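PDB 3EHM: SusD homolog from Bacteroides thetaiotaomicron, which probably binds mucin O-glycans at the cell surface as a SusD-family lipoprotein, contributing to their use by this gut symbiont. Local coordinates for residues L52-L57 with N76-W81; S166-L171 with K224-K229; R287-F292 with T305-V310. All coordinates share one frame; numbering follows the deposited sequence.

Interaction 1. Residues L52-L57 with N76-W81; sequences LQNTDL and NNEANW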
ATOM      1  N   LEU A  52      -6.691  -7.155  -8.516  1.00 13.02           N
ATOM      2  CA  LEU A  52      -5.612  -6.213  -8.214  1.00 13.39           C
ATOM      3  C   LEU A  52      -5.937  -4.812  -8.727  1.00 12.93           C
ATOM      4  O   LEU A  52      -5.495  -3.814  -8.156  1.00 11.47           O
ATOM      5  CB  LEU A  52      -4.300  -6.691  -8.832  1.00 13.02           C
ATOM      6  CG  LEU A  52      -3.070  -5.879  -8.418  1.00 14.88           C
ATOM      7  CD1 LEU A  52      -2.820  -6.079  -6.925  1.00 10.44           C
ATOM      8  CD2 LEU A  52      -1.864  -6.320  -9.223  1.00 12.70           C
ATOM      9  N   GLN A  53      -6.700  -4.738  -9.813  1.00 13.59           N
ATOM     10  CA  GLN A  53      -7.099  -3.442 -10.358  1.00 13.98           C
ATOM     11  C   GLN A  53      -7.913  -2.709  -9.301  1.00 14.22           C
ATOM     12  O   GLN A  53      -7.703  -1.521  -9.029  1.00 13.29           O
ATOM     13  CB  GLN A  53      -7.973  -3.624 -11.600  1.00 14.36           C
ATOM     14  CG  GLN A  53      -7.228  -3.586 -12.915  1.00 11.87           C
ATOM     15  CD  GLN A  53      -8.169  -3.453 -14.098  1.00 15.55           C
ATOM     16  OE1 GLN A  53      -7.780  -2.968 -15.162  1.00 19.06           O
ATOM     17  NE2 GLN A  53      -9.411  -3.889 -13.920  1.00 11.43           N
ATOM     18  N   ASN A  54      -8.840  -3.449  -8.706  1.00 14.05           N
ATOM     19  CA  ASN A  54      -9.748  -2.941  -7.686  1.00 14.60           C
ATOM     20  C   ASN A  54      -9.040  -2.497  -6.410  1.00 14.67           C
ATOM     21  O   ASN A  54      -9.395  -1.477  -5.819  1.00 14.36           O
ATOM     22  CB  ASN A  54     -10.783  -4.030  -7.360  1.00 14.66           C
ATOM     23  CG  ASN A  54     -11.763  -3.609  -6.279  1.00 16.36           C
ATOM     24  OD1 ASN A  54     -11.927  -4.304  -5.271  1.00 14.44           O
ATOM     25  ND2 ASN A  54     -12.430  -2.480  -6.488  1.00 16.70           N
ATOM     26  N   THR A  55      -8.029  -3.250  -5.991  1.00 14.36           N
ATOM     27  CA  THR A  55      -7.314  -2.926  -4.761  1.00 15.48           C
ATOM     28  C   THR A  55      -6.118  -1.993  -4.919  1.00 15.96           C
ATOM     29  O   THR A  55      -5.928  -1.086  -4.109  1.00 15.46           O
ATOM     30  CB  THR A  55      -6.795  -4.206  -4.063  1.00 16.07           C
ATOM     31  OG1 THR A  55      -5.762  -4.801  -4.861  1.00 13.30           O
ATOM     32  CG2 THR A  55      -7.919  -5.213  -3.881  1.00 17.06           C
ATOM     33  N   ASP A  56      -5.328  -2.206  -5.969  1.00 15.62           N
ATOM     34  CA  ASP A  56      -4.106  -1.434  -6.173  1.00 16.41           C
ATOM     35  C   ASP A  56      -3.929  -0.563  -7.418  1.00 15.46           C
ATOM     36  O   ASP A  56      -3.547   0.604  -7.320  1.00 16.36           O
ATOM     37  CB  ASP A  56      -2.901  -2.388  -6.135  1.00 17.46           C
ATOM     38  CG  ASP A  56      -2.638  -2.975  -4.755  1.00 21.14           C
ATOM     39  OD1 ASP A  56      -3.552  -3.571  -4.141  1.00 17.09           O
ATOM     40  OD2 ASP A  56      -1.485  -2.850  -4.294  1.00 25.33           O
ATOM     41  N   LEU A  57      -4.191  -1.135  -8.584  1.00 15.24           N
ATOM     42  CA  LEU A  57      -3.939  -0.446  -9.841  1.00 14.39           C
ATOM     43  C   LEU A  57      -4.773   0.742 -10.302  1.00 14.92           C
ATOM     44  O   LEU A  57      -4.212   1.794 -10.599  1.00 14.57           O
ATOM     45  CB  LEU A  57      -3.877  -1.478 -10.968  1.00 13.45           C
ATOM     46  CG  LEU A  57      -3.019  -2.710 -10.666  1.00 15.14           C
ATOM     47  CD1 LEU A  57      -2.873  -3.531 -11.942  1.00 14.11           C
ATOM     48  CD2 LEU A  57      -1.643  -2.297 -10.141  1.00 14.39           C
ATOM     49  N   ASN A  76     -17.918   5.259 -14.071  1.00 18.61           N
ATOM     50  CA  ASN A  76     -18.780   4.306 -13.386  1.00 18.22           C
ATOM     51  C   ASN A  76     -18.129   3.473 -12.281  1.00 18.24           C
ATOM     52  O   ASN A  76     -18.783   2.591 -11.722  1.00 18.10           O
ATOM     53  CB  ASN A  76     -19.416   3.366 -14.409  1.00 22.14           C
ATOM     54  CG  ASN A  76     -20.420   4.069 -15.300  1.00 26.58           C
ATOM     55  OD1 ASN A  76     -20.526   3.770 -16.493  1.00 30.79           O
ATOM     56  ND2 ASN A  76     -21.174   5.001 -14.723  1.00 24.86           N
ATOM     57  N   ASN A  77     -16.855   3.712 -11.970  1.00 15.51           N
ATOM     58  CA  ASN A  77     -16.229   2.947 -10.893  1.00 14.76           C
ATOM     59  C   ASN A  77     -15.263   3.746 -10.022  1.00 14.73           C
ATOM     60  O   ASN A  77     -15.153   4.970 -10.149  1.00 14.58           O
ATOM     61  CB  ASN A  77     -15.546   1.669 -11.422  1.00 15.22           C
ATOM     62  CG  ASN A  77     -14.323   1.948 -12.280  1.00 13.38           C
ATOM     63  OD1 ASN A  77     -13.705   3.008 -12.191  1.00 15.87           O
ATOM     64  ND2 ASN A  77     -13.955   0.973 -13.104  1.00 15.75           N
ATOM     65  N   GLU A  78     -14.573   3.046  -9.128  1.00 13.43           N
ATOM     66  CA  GLU A  78     -13.646   3.676  -8.186  1.00 12.82           C
ATOM     67  C   GLU A  78     -12.485   4.466  -8.796  1.00 13.92           C
ATOM     68  O   GLU A  78     -11.915   5.343  -8.136  1.00 12.74           O
ATOM     69  CB  GLU A  78     -13.082   2.622  -7.223  1.00 14.43           C
ATOM     70  CG  GLU A  78     -12.132   1.638  -7.886  1.00 13.80           C
ATOM     71  CD  GLU A  78     -12.826   0.405  -8.419  1.00 17.75           C
ATOM     72  OE1 GLU A  78     -14.010   0.493  -8.818  1.00 16.11           O
ATOM     73  OE2 GLU A  78     -12.175  -0.659  -8.453  1.00 17.17           O
ATOM     74  N   ALA A  79     -12.121   4.166 -10.039  1.00 13.34           N
ATOM     75  CA  ALA A  79     -11.012   4.883 -10.674  1.00 14.11           C
ATOM     76  C   ALA A  79     -11.295   6.380 -10.667  1.00 14.08           C
ATOM     77  O   ALA A  79     -10.387   7.199 -10.504  1.00 13.18           O
ATOM     78  CB  ALA A  79     -10.807   4.394 -12.102  1.00 10.72           C
ATOM     79  N   ASN A  80     -12.561   6.736 -10.839  1.00 13.59           N
ATOM     80  CA  ASN A  80     -12.938   8.139 -10.835  1.00 13.72           C
ATOM     81  C   ASN A  80     -13.782   8.493  -9.619  1.00 13.25           C
ATOM     82  O   ASN A  80     -14.636   9.380  -9.658  1.00 11.25           O
ATOM     83  CB  ASN A  80     -13.642   8.497 -12.136  1.00 15.57           C
ATOM     84  CG  ASN A  80     -12.674   8.570 -13.297  1.00 16.39           C
ATOM     85  OD1 ASN A  80     -12.307   9.656 -13.752  1.00 18.45           O
ATOM     86  ND2 ASN A  80     -12.230   7.410 -13.764  1.00 11.89           N
ATOM     87  N   TRP A  81     -13.520   7.759  -8.544  1.00 13.55           N
ATOM     88  CA  TRP A  81     -14.147   7.970  -7.248  1.00 15.22           C
ATOM     89  C   TRP A  81     -15.646   7.705  -7.158  1.00 14.76           C
ATOM     90  O   TRP A  81     -16.310   8.221  -6.262  1.00 13.73           O
ATOM     91  CB  TRP A  81     -13.851   9.401  -6.777  1.00 15.95           C
ATOM     92  CG  TRP A  81     -12.391   9.805  -6.841  1.00 15.86           C
ATOM     93  CD1 TRP A  81     -11.425   9.296  -7.667  1.00 16.79           C
ATOM     94  CD2 TRP A  81     -11.772  10.877  -6.122  1.00 14.59           C
ATOM     95  NE1 TRP A  81     -10.247   9.990  -7.510  1.00 15.70           N
ATOM     96  CE2 TRP A  81     -10.433  10.966  -6.566  1.00 16.85           C
ATOM     97  CE3 TRP A  81     -12.220  11.775  -5.146  1.00 16.17           C
ATOM     98  CZ2 TRP A  81      -9.538  11.920  -6.067  1.00 15.28           C
ATOM     99  CZ3 TRP A  81     -11.329  12.725  -4.648  1.00 16.73           C
ATOM    100  CH2 TRP A  81     -10.003  12.787  -5.112  1.00 15.24           C
TER
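Glu78 OE2 is gripped by two groups: Asn54 ND2 donates to it over 2.7 Å, and Arg87, outside both segments, forms a salt bridge with the same oxygen. The hydrogen bond is fairly straight, 163° at the hydrogen, and it leaves Asn54 within the plane of its own amide. At the acceptor end things look different, because ND2 comes in from above the carboxylate, 59° out of its plane, and the two flat groups stand nearly perpendicular. OE2 is thus shared between the arginine and an amide N-H that does not lie in the carboxylate plane.

On the helix side, Asn54 has its CG anti to the backbone N (chi1 179°), which carries the amide outward from residues 52-57 to the loop. Its other end is held too, since OD1 accepts from Asn94, and with both ends bonded the amide has a defined orientation. Glu78 reaches back with a chain bent at chi2, and OE2 also lies 3.4 Å from Asn54 CA, close against the helix backbone. The carboxylate is buried, so Arg87 and the Asn54 amide together probably keep it charged.

The loop itself is shaped locally. Asn77 OD1 accepts from Ala79 N at 2.9 Å, an Asx turn that leads into the short 3-10 turn at 78-79. In the helix, the last turn widens to a pi-type turn, where Leu52 O receives both Asp56 N, at 2.7 Å, and Leu57 N, at 3.0 Å.

Helix 85-110 supplies both Arg87 and Asn94, and its Tyr90 and Ala91 pack on Asn54. The contact thus sits where the end of helix 47-57, the loop that follows strand 67-69 and the first turns of helix 85-110 come together.

Interaction 2. Residues S166-L171 with K224-K229; sequences SMLADL and KEYITK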
ATOM      1  N   SER A 166      -6.416  -3.851  19.084  1.00 16.77           N
ATOM      2  CA  SER A 166      -6.554  -5.303  19.107  1.00 16.81           C
ATOM      3  C   SER A 166      -5.519  -6.023  18.249  1.00 16.45           C
ATOM      4  O   SER A 166      -5.013  -7.081  18.635  1.00 17.09           O
ATOM      5  CB  SER A 166      -7.965  -5.695  18.656  1.00 18.71           C
ATOM      6  OG  SER A 166      -8.946  -5.065  19.469  1.00 20.13           O
HETATM    7  N   MSE A 167      -5.195  -5.456  17.090  1.00 14.95           N
HETATM    8  CA  MSE A 167      -4.216  -6.079  16.210  1.00 16.28           C
HETATM    9  C   MSE A 167      -2.816  -6.062  16.814  1.00 15.01           C
HETATM   10  O   MSE A 167      -2.056  -7.017  16.656  1.00 15.00           O
HETATM   11  CB  MSE A 167      -4.198  -5.390  14.846  1.00 18.28           C
HETATM   12  CG  MSE A 167      -3.446  -6.186  13.796  1.00 21.69           C
HETATM   13 SE   MSE A 167      -3.471  -5.337  12.067  1.00 29.02          SE
HETATM   14  CE  MSE A 167      -5.377  -5.250  11.782  1.00 22.07           C
ATOM     15  N   LEU A 168      -2.468  -4.976  17.500  1.00 16.21           N
ATOM     16  CA  LEU A 168      -1.154  -4.879  18.130  1.00 16.73           C
ATOM     17  C   LEU A 168      -1.017  -5.958  19.206  1.00 16.91           C
ATOM     18  O   LEU A 168       0.020  -6.614  19.323  1.00 17.89           O
ATOM     19  CB  LEU A 168      -0.958  -3.485  18.742  1.00 16.08           C
ATOM     20  CG  LEU A 168      -0.619  -2.345  17.771  1.00 15.71           C
ATOM     21  CD1 LEU A 168      -0.753  -1.006  18.469  1.00 13.36           C
ATOM     22  CD2 LEU A 168       0.800  -2.531  17.231  1.00 16.14           C
ATOM     23  N   ALA A 169      -2.072  -6.149  19.986  1.00 18.80           N
ATOM     24  CA  ALA A 169      -2.054  -7.158  21.033  1.00 18.42           C
ATOM     25  C   ALA A 169      -1.950  -8.544  20.403  1.00 19.13           C
ATOM     26  O   ALA A 169      -1.207  -9.400  20.887  1.00 18.68           O
ATOM     27  CB  ALA A 169      -3.316  -7.052  21.877  1.00 19.70           C
ATOM     28  N   ASP A 170      -2.689  -8.762  19.318  1.00 18.49           N
ATOM     29  CA  ASP A 170      -2.659 -10.053  18.642  1.00 17.66           C
ATOM     30  C   ASP A 170      -1.289 -10.341  18.031  1.00 16.89           C
ATOM     31  O   ASP A 170      -0.829 -11.484  18.046  1.00 15.12           O
ATOM     32  CB  ASP A 170      -3.737 -10.135  17.553  1.00 20.22           C
ATOM     33  CG  ASP A 170      -5.143 -10.236  18.125  1.00 24.81           C
ATOM     34  OD1 ASP A 170      -5.302 -10.809  19.224  1.00 26.25           O
ATOM     35  OD2 ASP A 170      -6.093  -9.754  17.473  1.00 25.22           O
ATOM     36  N   LEU A 171      -0.644  -9.311  17.482  1.00 16.16           N
ATOM     37  CA  LEU A 171       0.680  -9.489  16.887  1.00 16.26           C
ATOM     38  C   LEU A 171       1.689  -9.887  17.963  1.00 16.52           C
ATOM     39  O   LEU A 171       2.520 -10.766  17.745  1.00 16.68           O
ATOM     40  CB  LEU A 171       1.143  -8.205  16.185  1.00 15.89           C
ATOM     41  CG  LEU A 171       0.487  -7.928  14.824  1.00 16.86           C
ATOM     42  CD1 LEU A 171       0.910  -6.558  14.306  1.00 17.17           C
ATOM     43  CD2 LEU A 171       0.884  -9.025  13.831  1.00 16.76           C
ATOM     44  N   LYS A 224       3.918   4.087  21.875  1.00 23.46           N
ATOM     45  CA  LYS A 224       4.988   3.756  22.810  1.00 24.23           C
ATOM     46  C   LYS A 224       4.758   2.417  23.508  1.00 24.30           C
ATOM     47  O   LYS A 224       5.701   1.783  23.967  1.00 24.73           O
ATOM     48  CB  LYS A 224       5.118   4.860  23.862  1.00 26.03           C
ATOM     49  CG  LYS A 224       5.573   6.204  23.312  1.00 25.82           C
ATOM     50  CD  LYS A 224       5.545   7.272  24.400  1.00 29.26           C
ATOM     51  CE  LYS A 224       6.135   8.589  23.922  1.00 29.24           C
ATOM     52  NZ  LYS A 224       5.937   9.678  24.925  1.00 32.40           N
ATOM     53  N   GLU A 225       3.503   1.986  23.593  1.00 25.14           N
ATOM     54  CA  GLU A 225       3.194   0.721  24.250  1.00 25.49           C
ATOM     55  C   GLU A 225       3.725  -0.476  23.465  1.00 25.51           C
ATOM     56  O   GLU A 225       3.912  -1.549  24.035  1.00 26.99           O
ATOM     57  CB  GLU A 225       1.676   0.566  24.440  1.00 28.06           C
ATOM     58  CG  GLU A 225       1.278  -0.521  25.443  1.00 29.04           C
ATOM     59  CD  GLU A 225      -0.221  -0.797  25.473  1.00 32.57           C
ATOM     60  OE1 GLU A 225      -1.012   0.132  25.195  1.00 32.59           O
ATOM     61  OE2 GLU A 225      -0.613  -1.946  25.791  1.00 33.23           O
ATOM     62  N   TYR A 226       3.987  -0.296  22.169  1.00 23.44           N
ATOM     63  CA  TYR A 226       4.460  -1.408  21.346  1.00 21.14           C
ATOM     64  C   TYR A 226       5.701  -1.202  20.483  1.00 21.23           C
ATOM     65  O   TYR A 226       6.346  -2.180  20.100  1.00 21.75           O
ATOM     66  CB  TYR A 226       3.337  -1.900  20.425  1.00 20.62           C
ATOM     67  CG  TYR A 226       2.166  -2.537  21.134  1.00 20.33           C
ATOM     68  CD1 TYR A 226       1.150  -1.759  21.686  1.00 20.51           C
ATOM     69  CD2 TYR A 226       2.067  -3.922  21.242  1.00 20.85           C
ATOM     70  CE1 TYR A 226       0.060  -2.348  22.327  1.00 21.30           C
ATOM     71  CE2 TYR A 226       0.988  -4.520  21.878  1.00 21.30           C
ATOM     72  CZ  TYR A 226      -0.013  -3.731  22.416  1.00 23.14           C
ATOM     73  OH  TYR A 226      -1.093  -4.329  23.028  1.00 23.92           O
ATOM     74  N   ILE A 227       6.035   0.041  20.158  1.00 20.07           N
ATOM     75  CA  ILE A 227       7.191   0.289  19.303  1.00 18.80           C
ATOM     76  C   ILE A 227       8.494  -0.235  19.901  1.00 17.76           C
ATOM     77  O   ILE A 227       9.359  -0.736  19.183  1.00 16.16           O
ATOM     78  CB  ILE A 227       7.333   1.794  18.974  1.00 19.55           C
ATOM     79  CG1 ILE A 227       8.332   1.978  17.834  1.00 19.72           C
ATOM     80  CG2 ILE A 227       7.793   2.569  20.199  1.00 20.40           C
ATOM     81  CD1 ILE A 227       8.221   3.331  17.150  1.00 21.72           C
ATOM     82  N   THR A 228       8.628  -0.128  21.218  1.00 17.48           N
ATOM     83  CA  THR A 228       9.826  -0.612  21.886  1.00 18.74           C
ATOM     84  C   THR A 228       9.876  -2.139  21.826  1.00 18.26           C
ATOM     85  O   THR A 228      10.935  -2.719  21.601  1.00 18.04           O
ATOM     86  CB  THR A 228       9.868  -0.155  23.357  1.00 21.06           C
ATOM     87  OG1 THR A 228       9.928   1.277  23.409  1.00 22.07           O
ATOM     88  CG2 THR A 228      11.086  -0.738  24.061  1.00 21.49           C
ATOM     89  N   LYS A 229       8.730  -2.788  22.015  1.00 17.90           N
ATOM     90  CA  LYS A 229       8.678  -4.248  21.973  1.00 17.69           C
ATOM     91  C   LYS A 229       8.975  -4.765  20.567  1.00 16.31           C
ATOM     92  O   LYS A 229       9.572  -5.824  20.398  1.00 13.78           O
ATOM     93  CB  LYS A 229       7.301  -4.758  22.414  1.00 17.45           C
ATOM     94  CG  LYS A 229       6.840  -4.245  23.768  1.00 21.65           C
ATOM     95  CD  LYS A 229       5.780  -5.152  24.390  1.00 25.16           C
ATOM     96  CE  LYS A 229       4.566  -5.338  23.489  1.00 28.34           C
ATOM     97  NZ  LYS A 229       3.537  -6.237  24.107  1.00 28.98           N
TER
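Leu168 lies across the face of the Tyr226 ring, and that overlap makes up most of the contact. Its CB sits almost exactly over the ring centre, 3.7 Å from the centroid and only 5° off the ring normal, a CH-pi arrangement. The two methyls spread from there toward the root of the tyrosine: CD1 is 3.8 Å from Tyr226 CD1, while CD2 lies beside Tyr226 CB and CG. The leucine therefore covers the ring from its middle back to its attachment point.

Tyr226 reaches across with CG anti to its carbonyl carbon (chi1 -66°), which sends the ring from helix 220-231 to the backbone of helix 160-178. The ring also comes near the main chain there, with Leu168 O 3.4 Å from Tyr226 CE2, obliquely above the plane on the leucine's side. That carbonyl also accepts a hydrogen bond from Ser172 OG, a turn further along its own helix. Beyond the ring, the phenol oxygen rests against Ala169, with Tyr226 OH 3.6 Å from Ala169 CA and 3.7 Å from its CB. No hydrogen bond joins the two segments, so the fit depends on shape and on dispersion between the leucine and the ring.

At the margin, Lys229 NZ makes a weak hydrogen bond to Ser172 OG, just past the end of 166-171.

This is plain helix-to-helix packing between two helices separated in the chain by helix 197-215, which packs on both, Ile211 on Leu168 and Val212 on Tyr226. It is consistent with the helical, tetratricopeptide-repeat-containing architecture of SusD-like proteins.

Interaction 3. Residues R287-F292 with T305-V310; sequences RLSAYF and TGYFPV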
ATOM      1  N   ARG A 287      15.879   4.943 -10.199  1.00 14.78           N
ATOM      2  CA  ARG A 287      14.801   3.975 -10.069  1.00 14.42           C
ATOM      3  C   ARG A 287      13.748   4.178 -11.150  1.00 14.94           C
ATOM      4  O   ARG A 287      12.903   3.313 -11.370  1.00 15.67           O
ATOM      5  CB  ARG A 287      14.165   4.059  -8.673  1.00 14.77           C
ATOM      6  CG  ARG A 287      15.023   3.407  -7.594  1.00 14.08           C
ATOM      7  CD  ARG A 287      14.513   3.686  -6.183  1.00 16.17           C
ATOM      8  NE  ARG A 287      14.554   5.109  -5.862  1.00 16.11           N
ATOM      9  CZ  ARG A 287      14.311   5.610  -4.657  1.00 15.88           C
ATOM     10  NH1 ARG A 287      14.008   4.801  -3.645  1.00 14.97           N
ATOM     11  NH2 ARG A 287      14.375   6.916  -4.460  1.00 13.35           N
ATOM     12  N   LEU A 288      13.799   5.319 -11.832  1.00 14.64           N
ATOM     13  CA  LEU A 288      12.847   5.594 -12.902  1.00 15.59           C
ATOM     14  C   LEU A 288      12.927   4.481 -13.946  1.00 16.58           C
ATOM     15  O   LEU A 288      11.909   3.905 -14.343  1.00 15.40           O
ATOM     16  CB  LEU A 288      13.156   6.941 -13.563  1.00 15.81           C
ATOM     17  CG  LEU A 288      12.313   7.323 -14.783  1.00 17.84           C
ATOM     18  CD1 LEU A 288      10.826   7.279 -14.436  1.00 14.96           C
ATOM     19  CD2 LEU A 288      12.707   8.711 -15.251  1.00 18.69           C
ATOM     20  N   SER A 289      14.148   4.179 -14.374  1.00 17.49           N
ATOM     21  CA  SER A 289      14.391   3.143 -15.376  1.00 20.26           C
ATOM     22  C   SER A 289      14.132   1.739 -14.843  1.00 19.41           C
ATOM     23  O   SER A 289      13.805   0.827 -15.603  1.00 20.10           O
ATOM     24  CB  SER A 289      15.832   3.232 -15.879  1.00 22.80           C
ATOM     25  OG  SER A 289      16.065   2.267 -16.888  1.00 30.01           O
ATOM     26  N   ALA A 290      14.282   1.563 -13.537  1.00 18.62           N
ATOM     27  CA  ALA A 290      14.057   0.259 -12.928  1.00 16.58           C
ATOM     28  C   ALA A 290      12.567  -0.039 -12.808  1.00 15.87           C
ATOM     29  O   ALA A 290      12.147  -1.189 -12.923  1.00 15.49           O
ATOM     30  CB  ALA A 290      14.705   0.203 -11.554  1.00 17.01           C
ATOM     31  N   TYR A 291      11.770   1.000 -12.582  1.00 13.63           N
ATOM     32  CA  TYR A 291      10.326   0.828 -12.417  1.00 13.63           C
ATOM     33  C   TYR A 291       9.510   0.875 -13.703  1.00 13.29           C
ATOM     34  O   TYR A 291       8.533   0.140 -13.847  1.00 12.55           O
ATOM     35  CB  TYR A 291       9.738   1.903 -11.489  1.00 13.02           C
ATOM     36  CG  TYR A 291      10.202   1.909 -10.043  1.00 13.29           C
ATOM     37  CD1 TYR A 291      10.847   0.811  -9.480  1.00 15.64           C
ATOM     38  CD2 TYR A 291       9.942   3.009  -9.224  1.00 13.79           C
ATOM     39  CE1 TYR A 291      11.224   0.810  -8.130  1.00 15.76           C
ATOM     40  CE2 TYR A 291      10.310   3.016  -7.877  1.00 13.97           C
ATOM     41  CZ  TYR A 291      10.948   1.916  -7.339  1.00 13.22           C
ATOM     42  OH  TYR A 291      11.308   1.917  -6.008  1.00 15.12           O
ATOM     43  N   PHE A 292       9.893   1.742 -14.633  1.00 12.91           N
ATOM     44  CA  PHE A 292       9.105   1.893 -15.847  1.00 13.84           C
ATOM     45  C   PHE A 292       9.839   1.840 -17.177  1.00 15.03           C
ATOM     46  O   PHE A 292      11.046   2.066 -17.257  1.00 12.77           O
ATOM     47  CB  PHE A 292       8.325   3.209 -15.786  1.00 13.15           C
ATOM     48  CG  PHE A 292       7.576   3.419 -14.500  1.00 13.07           C
ATOM     49  CD1 PHE A 292       8.151   4.142 -13.457  1.00 11.91           C
ATOM     50  CD2 PHE A 292       6.294   2.903 -14.332  1.00 11.24           C
ATOM     51  CE1 PHE A 292       7.458   4.350 -12.267  1.00 13.11           C
ATOM     52  CE2 PHE A 292       5.595   3.105 -13.146  1.00 13.10           C
ATOM     53  CZ  PHE A 292       6.178   3.830 -12.112  1.00 11.83           C
ATOM     54  N   THR A 305      10.306   9.206 -28.163  1.00 22.07           N
ATOM     55  CA  THR A 305      10.504   8.230 -27.102  1.00 23.97           C
ATOM     56  C   THR A 305      10.874   8.941 -25.809  1.00 23.54           C
ATOM     57  O   THR A 305      11.541   9.973 -25.833  1.00 22.69           O
ATOM     58  CB  THR A 305      11.628   7.227 -27.477  1.00 25.20           C
ATOM     59  OG1 THR A 305      11.219   6.462 -28.616  1.00 25.73           O
ATOM     60  CG2 THR A 305      11.916   6.274 -26.322  1.00 27.64           C
ATOM     61  N   GLY A 306      10.433   8.386 -24.683  1.00 23.06           N
ATOM     62  CA  GLY A 306      10.735   8.985 -23.395  1.00 21.52           C
ATOM     63  C   GLY A 306       9.783   8.516 -22.316  1.00 21.07           C
ATOM     64  O   GLY A 306       8.905   7.690 -22.565  1.00 22.11           O
ATOM     65  N   TYR A 307       9.957   9.035 -21.107  1.00 19.62           N
ATOM     66  CA  TYR A 307       9.094   8.666 -19.991  1.00 18.52           C
ATOM     67  C   TYR A 307       7.859   9.560 -19.988  1.00 16.70           C
ATOM     68  O   TYR A 307       7.918  10.712 -19.561  1.00 16.42           O
ATOM     69  CB  TYR A 307       9.879   8.795 -18.685  1.00 18.43           C
ATOM     70  CG  TYR A 307      10.986   7.771 -18.590  1.00 18.22           C
ATOM     71  CD1 TYR A 307      10.699   6.439 -18.296  1.00 17.61           C
ATOM     72  CD2 TYR A 307      12.314   8.118 -18.862  1.00 19.62           C
ATOM     73  CE1 TYR A 307      11.695   5.476 -18.277  1.00 17.91           C
ATOM     74  CE2 TYR A 307      13.322   7.159 -18.845  1.00 20.20           C
ATOM     75  CZ  TYR A 307      13.003   5.839 -18.553  1.00 18.68           C
ATOM     76  OH  TYR A 307      13.982   4.876 -18.544  1.00 22.61           O
ATOM     77  N   PHE A 308       6.747   9.014 -20.479  1.00 16.62           N
ATOM     78  CA  PHE A 308       5.480   9.738 -20.580  1.00 15.31           C
ATOM     79  C   PHE A 308       4.450   9.213 -19.581  1.00 15.32           C
ATOM     80  O   PHE A 308       3.973   8.085 -19.704  1.00 13.40           O
ATOM     81  CB  PHE A 308       4.905   9.589 -21.992  1.00 16.28           C
ATOM     82  CG  PHE A 308       5.887   9.899 -23.092  1.00 18.39           C
ATOM     83  CD1 PHE A 308       5.919   9.121 -24.245  1.00 17.08           C
ATOM     84  CD2 PHE A 308       6.772  10.969 -22.984  1.00 19.35           C
ATOM     85  CE1 PHE A 308       6.817   9.402 -25.279  1.00 20.56           C
ATOM     86  CE2 PHE A 308       7.675  11.260 -24.013  1.00 20.00           C
ATOM     87  CZ  PHE A 308       7.696  10.473 -25.160  1.00 20.23           C
ATOM     88  N   PRO A 309       4.084  10.034 -18.589  1.00 14.92           N
ATOM     89  CA  PRO A 309       3.104   9.619 -17.582  1.00 16.15           C
ATOM     90  C   PRO A 309       1.652   9.882 -17.976  1.00 16.11           C
ATOM     91  O   PRO A 309       1.369  10.610 -18.927  1.00 16.72           O
ATOM     92  CB  PRO A 309       3.510  10.439 -16.368  1.00 15.28           C
ATOM     93  CG  PRO A 309       3.898  11.742 -16.999  1.00 17.57           C
ATOM     94  CD  PRO A 309       4.729  11.302 -18.198  1.00 15.31           C
ATOM     95  N   VAL A 310       0.741   9.266 -17.231  1.00 16.44           N
ATOM     96  CA  VAL A 310      -0.690   9.443 -17.429  1.00 14.31           C
ATOM     97  C   VAL A 310      -1.155  10.095 -16.130  1.00 14.38           C
ATOM     98  O   VAL A 310      -0.798   9.645 -15.038  1.00 14.26           O
ATOM     99  CB  VAL A 310      -1.399   8.092 -17.645  1.00 15.15           C
ATOM    100  CG1 VAL A 310      -2.907   8.291 -17.727  1.00 12.31           C
ATOM    101  CG2 VAL A 310      -0.890   7.449 -18.935  1.00 14.28           C
TER
HETATM  102  O   HOH W   1      13.235   2.193 -18.938  1.00 25.62           O
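Leu288 sits over one face of the Tyr307 ring, which is the apolar part of the contact. Its CG lies 3.8 Å from the ring centroid, 5° off the normal, giving a CH-pi contact, and CD2 comes within 3.7 Å of Tyr307 CD2. With CG anti to the backbone N (chi1 175°), Leu288 places its branch point over the ring centre, and the two side chains run past each other in opposite senses. Met272 and Leu280 pack against the same leucine. At the far end of the ring, Tyr307 OH rests 3.6 Å from Ser289 CB, a van der Waals contact.

The polar part centres on Phe292 O, which faces the ring edge in its plane, 3.6 Å from Tyr307 CE1. A water links the two segments: it donates to Phe292 O at 2.8 Å and bonds Tyr307 OH at 2.8 Å, with a weak third bond to Ser289 OG.

No direct hydrogen bond crosses between the segments. The chemistry implies a division of labour, with the leucine packing on one face of the ring and the water carrying the polar connection from the tyrosine hydroxyl to the carbonyl just past the helix end.

From the N terminus, interaction 1 comes first, joining helix 47-57 to the loop before helix 85-110 and closing an excursion that includes strand 67-69. Interaction 2 follows, drawing helix 220-231 back against helix 160-178 after a largely helical 52-residue span. Interaction 3 closes the shortest loop, over 12 residues that hold the turn between strands 295-297 and 304-306. The three stand in series, neither nested nor crossed. Interactions 1 and 2 lie on opposite sides of the chain's centre, as do 2 and 3; the centres of 1 and 3 are about 22 Å apart. Strand 270-272 ties the regions of 1 and 3 together: it pairs with strand 67-69, and its Met272 packs on Leu288.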